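Local coordinates for uncharacterized protein (Parabacteroides merdae, PDB 4R7F) that is of unknown function but carries immunoglobulin-like beta-sandwich domains, the first resembling the N-terminal domain of type 9 secretion system plug proteins, at residues Tyr50-Tyr55 against Tyr121-Pro126; Asp8-Gln13 against Asp127-Thr132; Thr81-Phe86 against Tyr99-Pro104. All coordinates share one frame; numbering follows the deposited sequence.

Contact 1 of 3, residues Tyr50-Tyr55 against Tyr121-Pro126; sequences YTRYAY and YNEDTP
Y121 opens the pairing of residues 121-126 with residues 50-55 by exchanging two backbone hydrogen bonds with A54: A54 N reaches Y121 O at 2.9 Å, and Y121 N reaches A54 O at 3.0 Å. Its CG, in the crowded position between backbone N and carbonyl carbon (chi1 55°), folds the ring back over A54. A54 O sits 3.4 Å above one ring face and P126 O, from the same segment as Y121, lies over the opposite face, both displaced toward the rim; A54 CB meets Y121 CZ at 3.7 Å. An alanine at Y121 would remove the ring, which would probably loosen the packing on the A54 methyl and carbonyl. N122 follows in a non-hydrogen-bonded pair with Y53, its ND2 beside T51 CG2. N122 OD1 accepts a hydrogen bond from the backbone N of D124, an Asx turn within the type I beta turn from N122 to T125. E123, inside that turn, donates from its backbone N almost straight to R52 O at 2.9 Å. The E123 and R52 side chains run alongside each other, R52 NE forming a salt bridge of 3.3 Å with E123 OE1 from above the carboxylate plane; E123 OE2 is hydrogen-bonded to OG1 of T82. The contact joins the start of strand 53-60 to the end of strand 114-122; strand 81-82 pairs along the other edge of 53-60, and Y53 meets Y99 of strand 96-103 edge-to-face.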
loop_
_atom_site.group_PDB
_atom_site.type_symbol
_atom_site.label_atom_id
_atom_site.label_comp_id
_atom_site.label_asym_id
_atom_site.label_seq_id
_atom_site.Cartn_x
_atom_site.Cartn_y
_atom_site.Cartn_z
ATOM N N TYR A 50 23.895 32.073 -10.150
ATOM C CA TYR A 50 22.508 32.279 -9.781
ATOM C C TYR A 50 21.875 32.890 -11.032
ATOM O O TYR A 50 22.491 33.722 -11.741
ATOM C CB TYR A 50 22.295 33.198 -8.562
ATOM C CG TYR A 50 20.823 33.560 -8.380
ATOM C CD1 TYR A 50 19.849 32.554 -8.379
ATOM C CD2 TYR A 50 20.394 34.896 -8.247
ATOM C CE1 TYR A 50 18.498 32.848 -8.245
ATOM C CE2 TYR A 50 19.031 35.198 -8.108
ATOM C CZ TYR A 50 18.083 34.160 -8.110
ATOM O OH TYR A 50 16.718 34.370 -7.989
ATOM N N THR A 51 20.659 32.429 -11.302
ATOM C CA THR A 51 19.895 32.803 -12.466
ATOM C C THR A 51 18.493 33.099 -11.970
ATOM O O THR A 51 18.017 32.445 -11.040
ATOM C CB THR A 51 19.877 31.619 -13.442
ATOM O OG1 THR A 51 21.215 31.331 -13.853
ATOM C CG2 THR A 51 19.011 31.893 -14.665
ATOM N N ARG A 52 17.839 34.088 -12.569
ATOM C CA ARG A 52 16.475 34.458 -12.176
ATOM C C ARG A 52 15.486 33.674 -13.021
ATOM O O ARG A 52 15.393 33.908 -14.225
ATOM C CB ARG A 52 16.226 35.960 -12.382
ATOM C CG ARG A 52 17.032 36.878 -11.478
ATOM C CD ARG A 52 16.430 36.989 -10.083
ATOM N NE ARG A 52 15.413 38.039 -10.012
ATOM C CZ ARG A 52 14.851 38.480 -8.887
ATOM N NH1 ARG A 52 15.188 37.971 -7.705
ATOM N NH2 ARG A 52 13.934 39.439 -8.946
ATOM N N TYR A 53 14.764 32.737 -12.407
ATOM C CA TYR A 53 13.701 32.045 -13.129
ATOM C C TYR A 53 12.342 32.517 -12.654
ATOM O O TYR A 53 12.138 32.753 -11.464
ATOM C CB TYR A 53 13.765 30.530 -12.941
ATOM C CG TYR A 53 15.053 29.866 -13.351
ATOM C CD1 TYR A 53 15.403 29.734 -14.689
ATOM C CD2 TYR A 53 15.892 29.285 -12.394
ATOM C CE1 TYR A 53 16.585 29.083 -15.066
ATOM C CE2 TYR A 53 17.067 28.625 -12.760
ATOM C CZ TYR A 53 17.416 28.542 -14.089
ATOM O OH TYR A 53 18.599 27.918 -14.419
ATOM N N ALA A 54 11.419 32.628 -13.602
ATOM C CA ALA A 54 10.040 32.974 -13.334
ATOM C C ALA A 54 9.080 31.949 -13.993
ATOM O O ALA A 54 9.459 31.244 -14.917
ATOM C CB ALA A 54 9.774 34.376 -13.873
ATOM N N TYR A 55 7.831 31.884 -13.545
ATOM C CA TYR A 55 6.882 30.903 -14.111
ATOM C C TYR A 55 5.521 31.473 -14.504
ATOM O O TYR A 55 5.108 32.495 -13.984
ATOM C CB TYR A 55 6.674 29.750 -13.128
ATOM C CG TYR A 55 6.029 30.147 -11.829
ATOM C CD1 TYR A 55 6.793 30.685 -10.801
ATOM C CD2 TYR A 55 4.670 29.962 -11.606
ATOM C CE1 TYR A 55 6.226 31.049 -9.596
ATOM C CE2 TYR A 55 4.091 30.317 -10.389
ATOM C CZ TYR A 55 4.881 30.871 -9.390
ATOM O OH TYR A 55 4.363 31.255 -8.174
ATOM N N TYR A 121 10.874 29.778 -17.084
ATOM C CA TYR A 121 11.778 30.424 -18.039
ATOM C C TYR A 121 12.741 31.293 -17.270
ATOM O O TYR A 121 12.489 31.647 -16.093
ATOM C CB TYR A 121 10.981 31.271 -19.074
ATOM C CG TYR A 121 10.052 32.310 -18.462
ATOM C CD1 TYR A 121 10.502 33.602 -18.167
ATOM C CD2 TYR A 121 8.724 31.995 -18.138
ATOM C CE1 TYR A 121 9.653 34.548 -17.596
ATOM C CE2 TYR A 121 7.878 32.939 -17.553
ATOM C CZ TYR A 121 8.350 34.210 -17.291
ATOM O OH TYR A 121 7.522 35.147 -16.731
ATOM N N ASN A 122 13.849 31.620 -17.930
ATOM C CA ASN A 122 14.780 32.631 -17.458
ATOM C C ASN A 122 14.141 34.003 -17.646
ATOM O O ASN A 122 13.683 34.290 -18.754
ATOM C CB ASN A 122 16.039 32.550 -18.303
ATOM C CG ASN A 122 17.189 33.320 -17.704
ATOM O OD1 ASN A 122 17.031 34.422 -17.136
ATOM N ND2 ASN A 122 18.363 32.742 -17.821
ATOM N N GLU A 123 14.102 34.839 -16.595
ATOM C CA GLU A 123 13.460 36.175 -16.682
ATOM C C GLU A 123 13.929 36.993 -17.884
ATOM O O GLU A 123 13.118 37.688 -18.493
ATOM C CB GLU A 123 13.680 37.001 -15.418
ATOM C CG GLU A 123 12.775 36.622 -14.261
ATOM C CD GLU A 123 12.749 37.658 -13.145
ATOM O OE1 GLU A 123 13.796 38.289 -12.846
ATOM O OE2 GLU A 123 11.665 37.825 -12.552
ATOM N N ASP A 124 15.219 36.882 -18.226
ATOM C CA ASP A 124 15.793 37.526 -19.421
ATOM C C ASP A 124 15.165 37.099 -20.728
ATOM O O ASP A 124 15.167 37.873 -21.681
ATOM C CB ASP A 124 17.285 37.209 -19.568
ATOM C CG ASP A 124 18.094 37.636 -18.376
ATOM O OD1 ASP A 124 17.665 38.563 -17.651
ATOM O OD2 ASP A 124 19.161 37.029 -18.162
ATOM N N THR A 125 14.669 35.863 -20.786
ATOM C CA THR A 125 14.236 35.256 -22.038
ATOM C C THR A 125 12.855 34.625 -21.920
ATOM O O THR A 125 12.740 33.418 -22.097
ATOM C CB THR A 125 15.234 34.152 -22.447
ATOM O OG1 THR A 125 16.479 34.361 -21.772
ATOM C CG2 THR A 125 15.444 34.142 -23.964
ATOM N N PRO A 126 11.800 35.435 -21.650
ATOM C CA PRO A 126 10.467 34.890 -21.331
ATOM C C PRO A 126 9.785 34.037 -22.411
ATOM O O PRO A 126 8.798 33.358 -22.113
ATOM C CB PRO A 126 9.622 36.145 -21.042
ATOM C CG PRO A 126 10.601 37.243 -20.803
ATOM C CD PRO A 126 11.778 36.910 -21.666
#

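Contact 2 of 3, residues Asp8-Gln13 against Asp127-Thr132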
loop_
_atom_site.group_PDB
_atom_site.type_symbol
_atom_site.label_atom_id
_atom_site.label_comp_id
_atom_site.label_asym_id
_atom_site.label_seq_id
_atom_site.Cartn_x
_atom_site.Cartn_y
_atom_site.Cartn_z
ATOM N N ASP A 8 8.120 17.937 -18.773
ATOM C CA ASP A 8 9.294 17.776 -19.638
ATOM C C ASP A 8 10.327 18.901 -19.453
ATOM O O ASP A 8 10.001 19.998 -19.080
ATOM C CB ASP A 8 8.838 17.766 -21.083
ATOM C CG ASP A 8 9.863 17.162 -22.029
ATOM O OD1 ASP A 8 10.753 16.385 -21.598
ATOM O OD2 ASP A 8 9.766 17.485 -23.226
ATOM N N VAL A 9 11.589 18.586 -19.667
ATOM C CA VAL A 9 12.673 19.532 -19.564
ATOM C C VAL A 9 13.190 19.843 -20.964
ATOM O O VAL A 9 13.429 18.941 -21.727
ATOM C CB VAL A 9 13.816 18.935 -18.734
ATOM C CG1 VAL A 9 15.060 19.825 -18.778
ATOM C CG2 VAL A 9 13.362 18.751 -17.311
ATOM N N ASN A 10 13.357 21.120 -21.296
ATOM C CA ASN A 10 13.795 21.537 -22.620
ATOM C C ASN A 10 15.115 22.294 -22.573
ATOM O O ASN A 10 15.425 22.998 -23.497
ATOM C CB ASN A 10 12.753 22.479 -23.258
ATOM C CG ASN A 10 11.341 21.974 -23.097
ATOM O OD1 ASN A 10 10.955 20.956 -23.690
ATOM N ND2 ASN A 10 10.570 22.652 -22.262
ATOM N N SER A 11 15.839 22.234 -21.473
ATOM C CA SER A 11 17.098 22.941 -21.371
ATOM C C SER A 11 18.147 21.998 -20.869
ATOM O O SER A 11 17.900 21.260 -19.938
ATOM C CB SER A 11 16.984 24.109 -20.416
ATOM O OG SER A 11 18.274 24.573 -20.039
ATOM N N LYS A 12 19.330 22.033 -21.468
ATOM C CA LYS A 12 20.418 21.173 -21.012
ATOM C C LYS A 12 20.971 21.562 -19.644
ATOM O O LYS A 12 21.678 20.746 -19.037
ATOM C CB LYS A 12 21.517 21.148 -22.028
ATOM C CG LYS A 12 21.051 20.568 -23.342
ATOM C CD LYS A 12 22.064 20.808 -24.438
ATOM C CE LYS A 12 21.659 20.130 -25.730
ATOM N NZ LYS A 12 22.170 20.883 -26.895
ATOM N N GLN A 13 20.661 22.794 -19.199
ATOM C CA GLN A 13 21.166 23.255 -17.883
ATOM C C GLN A 13 20.217 22.894 -16.710
ATOM O O GLN A 13 20.587 23.054 -15.561
ATOM C CB GLN A 13 21.515 24.763 -17.863
ATOM C CG GLN A 13 22.716 25.225 -18.714
ATOM C CD GLN A 13 24.082 24.608 -18.370
ATOM O OE1 GLN A 13 24.257 23.385 -18.352
ATOM N NE2 GLN A 13 25.074 25.469 -18.184
ATOM N N ASP A 127 10.275 34.079 -23.648
ATOM C CA ASP A 127 9.657 33.303 -24.726
ATOM C C ASP A 127 10.296 31.925 -24.901
ATOM O O ASP A 127 9.713 31.090 -25.587
ATOM C CB ASP A 127 9.669 34.078 -26.051
ATOM C CG ASP A 127 8.781 35.336 -26.018
ATOM O OD1 ASP A 127 7.663 35.306 -25.459
ATOM O OD2 ASP A 127 9.204 36.372 -26.571
ATOM N N GLN A 128 11.474 31.691 -24.301
ATOM C CA GLN A 128 12.040 30.330 -24.295
ATOM C C GLN A 128 11.722 29.602 -22.971
ATOM O O GLN A 128 12.309 29.834 -21.907
ATOM C CB GLN A 128 13.534 30.305 -24.648
ATOM C CG GLN A 128 14.126 28.902 -24.854
ATOM C CD GLN A 128 13.532 28.082 -26.009
ATOM O OE1 GLN A 128 12.779 28.579 -26.854
ATOM N NE2 GLN A 128 13.884 26.807 -26.039
ATOM N N ILE A 129 10.745 28.700 -23.061
ATOM C CA ILE A 129 10.356 27.879 -21.924
ATOM C C ILE A 129 11.432 26.823 -21.718
ATOM O O ILE A 129 11.732 26.060 -22.654
ATOM C CB ILE A 129 9.008 27.154 -22.151
ATOM C CG1 ILE A 129 7.859 28.152 -22.389
ATOM C CG2 ILE A 129 8.682 26.263 -20.961
ATOM C CD1 ILE A 129 7.817 29.297 -21.403
ATOM N N ILE A 130 11.998 26.780 -20.501
ATOM C CA ILE A 130 13.024 25.804 -20.180
ATOM C C ILE A 130 12.528 24.467 -19.624
ATOM O O ILE A 130 13.231 23.457 -19.744
ATOM C CB ILE A 130 14.108 26.362 -19.226
ATOM C CG1 ILE A 130 13.544 26.735 -17.869
ATOM C CG2 ILE A 130 14.819 27.545 -19.873
ATOM C CD1 ILE A 130 14.625 27.167 -16.915
ATOM N N PHE A 131 11.377 24.472 -18.953
ATOM C CA PHE A 131 10.671 23.241 -18.610
ATOM C C PHE A 131 9.217 23.530 -18.304
ATOM O O PHE A 131 8.851 24.648 -18.025
ATOM C CB PHE A 131 11.348 22.502 -17.464
ATOM C CG PHE A 131 11.127 23.099 -16.095
ATOM C CD1 PHE A 131 9.948 22.870 -15.404
ATOM C CD2 PHE A 131 12.134 23.816 -15.470
ATOM C CE1 PHE A 131 9.750 23.367 -14.132
ATOM C CE2 PHE A 131 11.951 24.319 -14.191
ATOM C CZ PHE A 131 10.765 24.102 -13.525
ATOM N N THR A 132 8.413 22.493 -18.402
ATOM C CA THR A 132 7.030 22.468 -17.979
ATOM C C THR A 132 6.881 21.421 -16.865
ATOM O O THR A 132 7.402 20.320 -16.975
ATOM C CB THR A 132 6.180 22.100 -19.193
ATOM O OG1 THR A 132 6.435 23.066 -20.201
ATOM C CG2 THR A 132 4.719 22.110 -18.883
HETATM O O HOH W 1 8.233 22.050 -21.808
#
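Backbone hydrogen bonds carry most of the pairing between residues 8-13 and 127-132, in which the short strand 8-9 runs antiparallel to strand 129-138 in the mixed sheet of the immunoglobulin-like sandwich. D8 and T132 form an antiparallel hydrogen-bonded pair, with D8 N to T132 O at 3.1 Å and T132 N to D8 O at 3.0 Å, the latter nearly along the C=O axis. V9 and F131 come next as a non-hydrogen-bonded pair. The last bond, N10 N to I130 O at 2.8 Å, has its donor well above the carbonyl plane as residues 8-13 leave the short strand 8-9 at N10.

Apolar contacts are modest. V9 CG2 lies 4.3 Å from F131 CB, while the F131 ring continues into the sandwich to meet F43 edge-to-face. S11 CB rests on I130 CB at 3.8 Å; the S11 hydroxyl, anti to its own backbone N, accepts a hydrogen bond from the backbone N of Q13 in an ST turn.

One water supplies the polar bridge. N10 ND2 donates to it at 2.5 Å, and the same water is hydrogen-bonded to T132 OG1, which also has Q119 as a partner. The D8 carboxylate instead forms a salt bridge with K321.

With main-chain amides and carbonyls making every direct hydrogen bond, the association depends chiefly on backbone geometry, and side-chain polarity enters across the strands through the shared water.

Contact 3 of 3, residues Thr81-Phe86 against Tyr99-Pro104; sequences TTIDDF and YRLLLP
Strand 96-103 is an inner strand of a four-stranded antiparallel sheet in the immunoglobulin-like beta-sandwich, and residues 81-86 approach it at the point where the chain passes from strand 81-82 of the other sheet to edge strand 86-88. F86 and Y99 form a non-hydrogen-bonded antiparallel pair, and their side chains run alongside each other in the same direction. The two rings are close to parallel, with planes 20° apart, but are slid so far that they barely overlap, their centroids lying 5.7 Å from each other. Within this pair, it is the F86 methylene that lies over the Y99 ring: its CB stands over one face, 4.0 Å from the ring centroid, in a CH-pi contact. The crowded first torsion of F86 (chi1 83°) carries its ring onward past Y99 to stack with Y50, whereas Y99 stacks with F43.

I83 comes to Y99 differently. Its CG2, anti to the backbone N, meets the ring at the edge, 4.4 Å from Y99 CD2, while CD1 of the extended branch comes within 4.5 Å of L101 CD2. I83 thus turns inward between the two sheets, and its side chain also rests on Y53, Y55 and V120.

D85 and R100 lie on a more exposed flank. Both side chains start anti to their backbone N and run side by side, with the carboxylate and guanidinium planes turned 78° against each other, so the salt bridge is made through one oxygen and one nitrogen. R100 also has a long, weak ion pair with E40. At the backbone of the same two residues, R100 N donates to D85 O at 3.0 Å, nearly along the carbonyl axis. At the tip of the pair, D85 OD2 meets R100 NH1 at 2.8 Å.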
loop_
_atom_site.group_PDB
_atom_site.type_symbol
_atom_site.label_atom_id
_atom_site.label_comp_id
_atom_site.label_asym_id
_atom_site.label_seq_id
_atom_site.Cartn_x
_atom_site.Cartn_y
_atom_site.Cartn_z
ATOM N N THR A 81 5.859 35.226 -12.008
ATOM C CA THR A 81 6.384 35.341 -10.673
ATOM C C THR A 81 7.783 34.728 -10.550
ATOM O O THR A 81 8.084 33.702 -11.165
ATOM C CB THR A 81 5.472 34.629 -9.684
ATOM O OG1 THR A 81 4.108 34.979 -9.959
ATOM C CG2 THR A 81 5.882 34.977 -8.257
ATOM N N THR A 82 8.601 35.367 -9.717
ATOM C CA THR A 82 9.971 34.900 -9.515
ATOM C C THR A 82 10.035 33.677 -8.583
ATOM O O THR A 82 9.215 33.468 -7.692
ATOM C CB THR A 82 10.924 36.042 -9.051
ATOM O OG1 THR A 82 10.869 37.111 -9.996
ATOM C CG2 THR A 82 12.380 35.573 -8.982
ATOM N N ILE A 83 11.011 32.817 -8.868
ATOM C CA ILE A 83 11.278 31.646 -8.034
ATOM C C ILE A 83 12.426 32.028 -7.095
ATOM O O ILE A 83 13.587 32.164 -7.521
ATOM C CB ILE A 83 11.594 30.404 -8.888
ATOM C CG1 ILE A 83 10.426 30.139 -9.847
ATOM C CG2 ILE A 83 11.830 29.185 -7.998
ATOM C CD1 ILE A 83 10.620 28.938 -10.760
ATOM N N ASP A 84 12.064 32.242 -5.829
ATOM C CA ASP A 84 12.975 32.838 -4.856
ATOM C C ASP A 84 13.656 31.772 -4.007
ATOM O O ASP A 84 14.762 31.976 -3.565
ATOM C CB ASP A 84 12.219 33.842 -3.956
ATOM C CG ASP A 84 11.739 35.078 -4.716
ATOM O OD1 ASP A 84 12.383 35.445 -5.724
ATOM O OD2 ASP A 84 10.727 35.688 -4.303
ATOM N N ASP A 85 13.004 30.625 -3.798
ATOM C CA ASP A 85 13.547 29.649 -2.844
ATOM C C ASP A 85 14.635 28.780 -3.503
ATOM O O ASP A 85 14.349 27.789 -4.159
ATOM C CB ASP A 85 12.422 28.829 -2.196
ATOM C CG ASP A 85 12.928 27.809 -1.148
ATOM O OD1 ASP A 85 14.132 27.430 -1.111
ATOM O OD2 ASP A 85 12.074 27.347 -0.364
ATOM N N PHE A 86 15.887 29.162 -3.308
ATOM C CA PHE A 86 17.005 28.414 -3.863
ATOM C C PHE A 86 18.241 28.380 -2.983
ATOM O O PHE A 86 18.424 29.223 -2.105
ATOM C CB PHE A 86 17.380 29.005 -5.221
ATOM C CG PHE A 86 18.274 30.215 -5.141
ATOM C CD1 PHE A 86 17.740 31.471 -4.946
ATOM C CD2 PHE A 86 19.650 30.091 -5.292
ATOM C CE1 PHE A 86 18.560 32.586 -4.886
ATOM C CE2 PHE A 86 20.484 31.198 -5.229
ATOM C CZ PHE A 86 19.935 32.448 -5.023
ATOM N N TYR A 99 16.436 24.535 -6.684
ATOM C CA TYR A 99 15.297 25.444 -6.653
ATOM C C TYR A 99 14.047 24.691 -6.240
ATOM O O TYR A 99 13.869 23.515 -6.543
ATOM C CB TYR A 99 15.050 26.023 -8.037
ATOM C CG TYR A 99 16.176 26.895 -8.553
ATOM C CD1 TYR A 99 17.318 26.329 -9.099
ATOM C CD2 TYR A 99 16.098 28.300 -8.487
ATOM C CE1 TYR A 99 18.356 27.116 -9.563
ATOM C CE2 TYR A 99 17.136 29.105 -8.959
ATOM C CZ TYR A 99 18.273 28.503 -9.477
ATOM O OH TYR A 99 19.311 29.261 -9.959
ATOM N N ARG A 100 13.157 25.391 -5.578
ATOM C CA ARG A 100 11.953 24.800 -5.020
ATOM C C ARG A 100 10.856 25.831 -5.123
ATOM O O ARG A 100 11.038 26.975 -4.721
ATOM C CB ARG A 100 12.191 24.429 -3.580
ATOM C CG ARG A 100 11.037 23.750 -2.877
ATOM C CD ARG A 100 11.631 22.803 -1.839
ATOM N NE ARG A 100 10.812 22.643 -0.654
ATOM C CZ ARG A 100 10.677 23.581 0.276
ATOM N NH1 ARG A 100 11.283 24.761 0.148
ATOM N NH2 ARG A 100 9.907 23.348 1.326
ATOM N N LEU A 101 9.746 25.406 -5.711
ATOM C CA LEU A 101 8.532 26.181 -5.857
ATOM C C LEU A 101 7.419 25.319 -5.309
ATOM O O LEU A 101 7.223 24.186 -5.767
ATOM C CB LEU A 101 8.280 26.482 -7.332
ATOM C CG LEU A 101 6.933 27.083 -7.715
ATOM C CD1 LEU A 101 6.775 28.482 -7.144
ATOM C CD2 LEU A 101 6.831 27.145 -9.214
ATOM N N LEU A 102 6.730 25.834 -4.299
ATOM C CA LEU A 102 5.522 25.212 -3.797
ATOM C C LEU A 102 4.299 25.940 -4.356
ATOM O O LEU A 102 4.279 27.177 -4.463
ATOM C CB LEU A 102 5.496 25.262 -2.284
ATOM C CG LEU A 102 6.713 24.658 -1.612
ATOM C CD1 LEU A 102 6.564 24.747 -0.102
ATOM C CD2 LEU A 102 6.892 23.223 -2.059
ATOM N N LEU A 103 3.284 25.165 -4.708
ATOM C CA LEU A 103 2.023 25.702 -5.156
ATOM C C LEU A 103 0.853 24.950 -4.531
ATOM O O LEU A 103 0.906 23.746 -4.375
ATOM C CB LEU A 103 1.932 25.573 -6.654
ATOM C CG LEU A 103 2.785 26.542 -7.462
ATOM C CD1 LEU A 103 2.960 26.032 -8.887
ATOM C CD2 LEU A 103 2.148 27.915 -7.467
ATOM N N PRO A 104 -0.216 25.662 -4.163
ATOM C CA PRO A 104 -0.316 27.112 -4.192
ATOM C C PRO A 104 0.586 27.730 -3.108
ATOM O O PRO A 104 1.065 27.020 -2.214
ATOM C CB PRO A 104 -1.778 27.354 -3.850
ATOM C CG PRO A 104 -2.069 26.250 -2.891
ATOM C CD PRO A 104 -1.390 25.058 -3.518
#

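All three contacts reach the same mixed sheet, consistent with one immunoglobulin-like domain at the N-terminal end of the chain. Along the chain they are nested, contact 3 within the loop closed by contact 1 and contact 1 within that closed by contact 2. Contacts 1 and 2, with centres about 11 Å apart, share the hairpin of strands 114-122 and 129-138, and Y53 CE1 packs on I130 CD1 at 3.3 Å. Contacts 1 and 3, about 12 Å apart centre to centre, are joined by strand pairing, including a probable hydrogen bond of 2.8 Å between Y53 O and I83 N. Contacts 2 and 3 do not touch, their nearest atoms being about 6 Å apart. None includes the magnesium ligands E223, D269, D271 and Q371.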